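Local coordinates for GTP-binding protein (Pyrococcus horikoshii, PDB 1WXQ) that probably binds GTP and may hydrolyse nucleotides, as an Obg-type P-loop GTPase whose G domain is joined to a C-terminal TGS domain, at residues C55-E63 with G336-L344. Sequence-based numbering, arbitrary orientation.
Sequences CSPNPQNYE and GNVLPHVFL
Asn-58 OD1 accepts the N-H of Val-338, 2.6 Å from its N, with the donor tilted 28° from the amide plane. Asparagine suits this place because its short side chain reaches across to 336-344 and ends in an acceptor. Tyr-62 makes the other side-chain bond, its OH donating to Leu-339 O at 2.7 Å. A tyrosine fits because the ring reaches far enough for its hydroxyl to meet the carbonyl of Leu-339, a buried residue. With CG tucked between N and C (chi1 68°), the ring carries OH to that oxygen; Pro-340 O comes up to the ring's edge near its plane, and Pro-59 CB lies over one face, near the rim. At the base of the ring, Tyr-62 CB packs 3.6 Å from Val-342 CG1. A phenylalanine here would keep the ring but would probably leave the Leu-339 carbonyl without this donor. The contact joins two domains: 55-63 belongs to the loop between strands 39-47 and 64-65 of the GTPase domain, whereas 336-344 leads into edge strand 343-346 of the TGS domain, a ubiquitin-like fold. Val-342 also touches Ile-71 on strand 68-77 and Tyr-323 on strand 319-325, the neighbour of 343-346 in its sheet. Backbone pairing runs parallel: Asn-58 N donates to Val-338 O (3.1 Å), and Gln-60 N to Pro-340 O (3.0 Å). Glutamine is long enough for its extended chain to follow Pro-340 and bring its amide beside the His-341 ring, planes 55° apart.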
# COMPACT_ATOMS: atom_id res chain seq x y z
N CYS A 55 22.67 10.81 -14.45
CA CYS A 55 22.24 12.12 -14.91
C CYS A 55 21.42 12.02 -16.20
O CYS A 55 21.52 11.06 -16.96
CB CYS A 55 23.48 12.98 -15.15
SG CYS A 55 23.07 14.71 -15.43
N SER A 56 20.47 12.92 -16.49
CA SER A 56 19.54 12.97 -17.62
C SER A 56 19.04 11.58 -18.00
O SER A 56 19.49 10.96 -18.95
CB SER A 56 20.27 13.60 -18.80
OG SER A 56 21.08 14.68 -18.34
N PRO A 57 18.10 11.06 -17.18
CA PRO A 57 17.48 9.77 -17.43
C PRO A 57 16.35 9.90 -18.47
O PRO A 57 15.67 10.91 -18.55
CB PRO A 57 16.90 9.28 -16.10
CG PRO A 57 16.99 10.42 -15.08
CD PRO A 57 17.50 11.64 -15.99
N ASN A 58 16.15 8.86 -19.30
CA ASN A 58 14.98 8.90 -20.20
C ASN A 58 13.88 7.94 -19.72
O ASN A 58 13.74 6.82 -20.18
CB ASN A 58 15.40 8.53 -21.63
CG ASN A 58 16.88 8.74 -21.85
OD1 ASN A 58 17.64 7.81 -22.06
ND2 ASN A 58 17.26 10.03 -21.94
N PRO A 59 13.08 8.38 -18.75
CA PRO A 59 12.00 7.59 -18.14
C PRO A 59 10.86 7.20 -19.08
O PRO A 59 10.49 7.96 -19.96
CB PRO A 59 11.52 8.49 -17.01
CG PRO A 59 11.70 9.85 -17.59
CD PRO A 59 13.08 9.75 -18.20
N GLN A 60 10.31 6.01 -18.85
CA GLN A 60 9.21 5.51 -19.66
C GLN A 60 8.03 5.06 -18.80
O GLN A 60 6.89 5.45 -19.07
CB GLN A 60 9.70 4.36 -20.54
CG GLN A 60 10.96 4.69 -21.33
CD GLN A 60 11.15 3.80 -22.55
OE1 GLN A 60 12.16 3.91 -23.26
NE2 GLN A 60 10.19 2.91 -22.80
N ASN A 61 8.29 4.26 -17.77
CA ASN A 61 7.13 3.85 -16.99
C ASN A 61 6.88 4.82 -15.83
O ASN A 61 5.86 4.80 -15.16
CB ASN A 61 7.36 2.42 -16.50
CG ASN A 61 8.71 2.32 -15.83
OD1 ASN A 61 9.39 3.31 -15.60
ND2 ASN A 61 9.09 1.07 -15.51
N TYR A 62 7.89 5.68 -15.58
CA TYR A 62 7.76 6.65 -14.49
C TYR A 62 8.02 8.09 -14.93
O TYR A 62 7.72 8.51 -16.03
CB TYR A 62 8.75 6.23 -13.41
CG TYR A 62 10.14 6.43 -13.90
CD1 TYR A 62 10.63 5.64 -14.94
CD2 TYR A 62 10.98 7.37 -13.30
CE1 TYR A 62 11.94 5.79 -15.38
CE2 TYR A 62 12.29 7.51 -13.73
CZ TYR A 62 12.77 6.73 -14.76
OH TYR A 62 14.07 6.88 -15.20
N GLU A 63 8.59 8.87 -13.99
CA GLU A 63 8.87 10.27 -14.28
C GLU A 63 9.94 10.84 -13.35
O GLU A 63 9.92 10.64 -12.14
CB GLU A 63 7.57 11.06 -14.12
CG GLU A 63 7.81 12.57 -14.03
CD GLU A 63 6.51 13.27 -13.68
OE1 GLU A 63 5.46 12.71 -13.94
OE2 GLU A 63 6.57 14.37 -13.15
N GLY A 336 18.32 1.92 -26.20
CA GLY A 336 19.38 2.93 -26.12
C GLY A 336 19.06 4.08 -25.16
O GLY A 336 19.72 5.11 -25.14
N ASN A 337 17.98 3.91 -24.37
CA ASN A 337 17.68 4.92 -23.35
C ASN A 337 18.27 4.51 -22.00
O ASN A 337 18.47 3.34 -21.71
CB ASN A 337 16.17 5.05 -23.24
CG ASN A 337 15.59 5.32 -24.61
OD1 ASN A 337 15.42 4.43 -25.43
ND2 ASN A 337 15.21 6.60 -24.83
N VAL A 338 18.57 5.53 -21.16
CA VAL A 338 19.19 5.23 -19.87
C VAL A 338 18.16 5.20 -18.74
O VAL A 338 17.28 6.04 -18.65
CB VAL A 338 20.24 6.31 -19.60
CG1 VAL A 338 19.63 7.69 -19.84
CG2 VAL A 338 20.71 6.21 -18.16
N LEU A 339 18.31 4.20 -17.87
CA LEU A 339 17.40 3.96 -16.74
C LEU A 339 15.94 4.11 -17.13
O LEU A 339 15.18 4.80 -16.46
CB LEU A 339 17.71 4.90 -15.58
CG LEU A 339 19.04 4.68 -14.85
CD1 LEU A 339 19.23 5.74 -13.79
CD2 LEU A 339 19.07 3.30 -14.22
N PRO A 340 15.52 3.45 -18.23
CA PRO A 340 14.15 3.47 -18.78
C PRO A 340 13.00 3.08 -17.85
O PRO A 340 11.99 3.78 -17.80
CB PRO A 340 14.25 2.53 -19.98
CG PRO A 340 15.68 2.67 -20.40
CD PRO A 340 16.39 2.61 -19.08
N HIS A 341 13.14 1.97 -17.13
CA HIS A 341 12.05 1.54 -16.25
C HIS A 341 12.42 1.32 -14.79
O HIS A 341 13.58 1.09 -14.44
CB HIS A 341 11.40 0.26 -16.78
CG HIS A 341 11.01 0.34 -18.21
ND1 HIS A 341 11.92 0.16 -19.24
CD2 HIS A 341 9.82 0.58 -18.80
CE1 HIS A 341 11.29 0.29 -20.39
NE2 HIS A 341 10.02 0.54 -20.16
N VAL A 342 11.40 1.40 -13.95
CA VAL A 342 11.54 1.20 -12.52
C VAL A 342 10.46 0.25 -12.05
O VAL A 342 9.31 0.37 -12.46
CB VAL A 342 11.37 2.52 -11.73
CG1 VAL A 342 10.02 3.15 -12.06
CG2 VAL A 342 11.46 2.25 -10.24
N PHE A 343 10.83 -0.68 -11.19
CA PHE A 343 9.85 -1.62 -10.67
C PHE A 343 9.81 -1.65 -9.15
O PHE A 343 10.84 -1.59 -8.47
CB PHE A 343 10.10 -3.01 -11.24
CG PHE A 343 9.80 -3.12 -12.71
CD1 PHE A 343 8.49 -3.19 -13.16
CD2 PHE A 343 10.83 -3.10 -13.65
CE1 PHE A 343 8.20 -3.24 -14.54
CE2 PHE A 343 10.55 -3.14 -15.03
CZ PHE A 343 9.24 -3.21 -15.47
N LEU A 344 8.60 -1.72 -8.61
CA LEU A 344 8.39 -1.81 -7.18
C LEU A 344 8.51 -3.30 -6.88
O LEU A 344 7.65 -4.10 -7.26
CB LEU A 344 6.99 -1.30 -6.83
CG LEU A 344 6.61 0.20 -6.80
CD1 LEU A 344 5.23 0.45 -6.19
CD2 LEU A 344 7.70 0.93 -6.03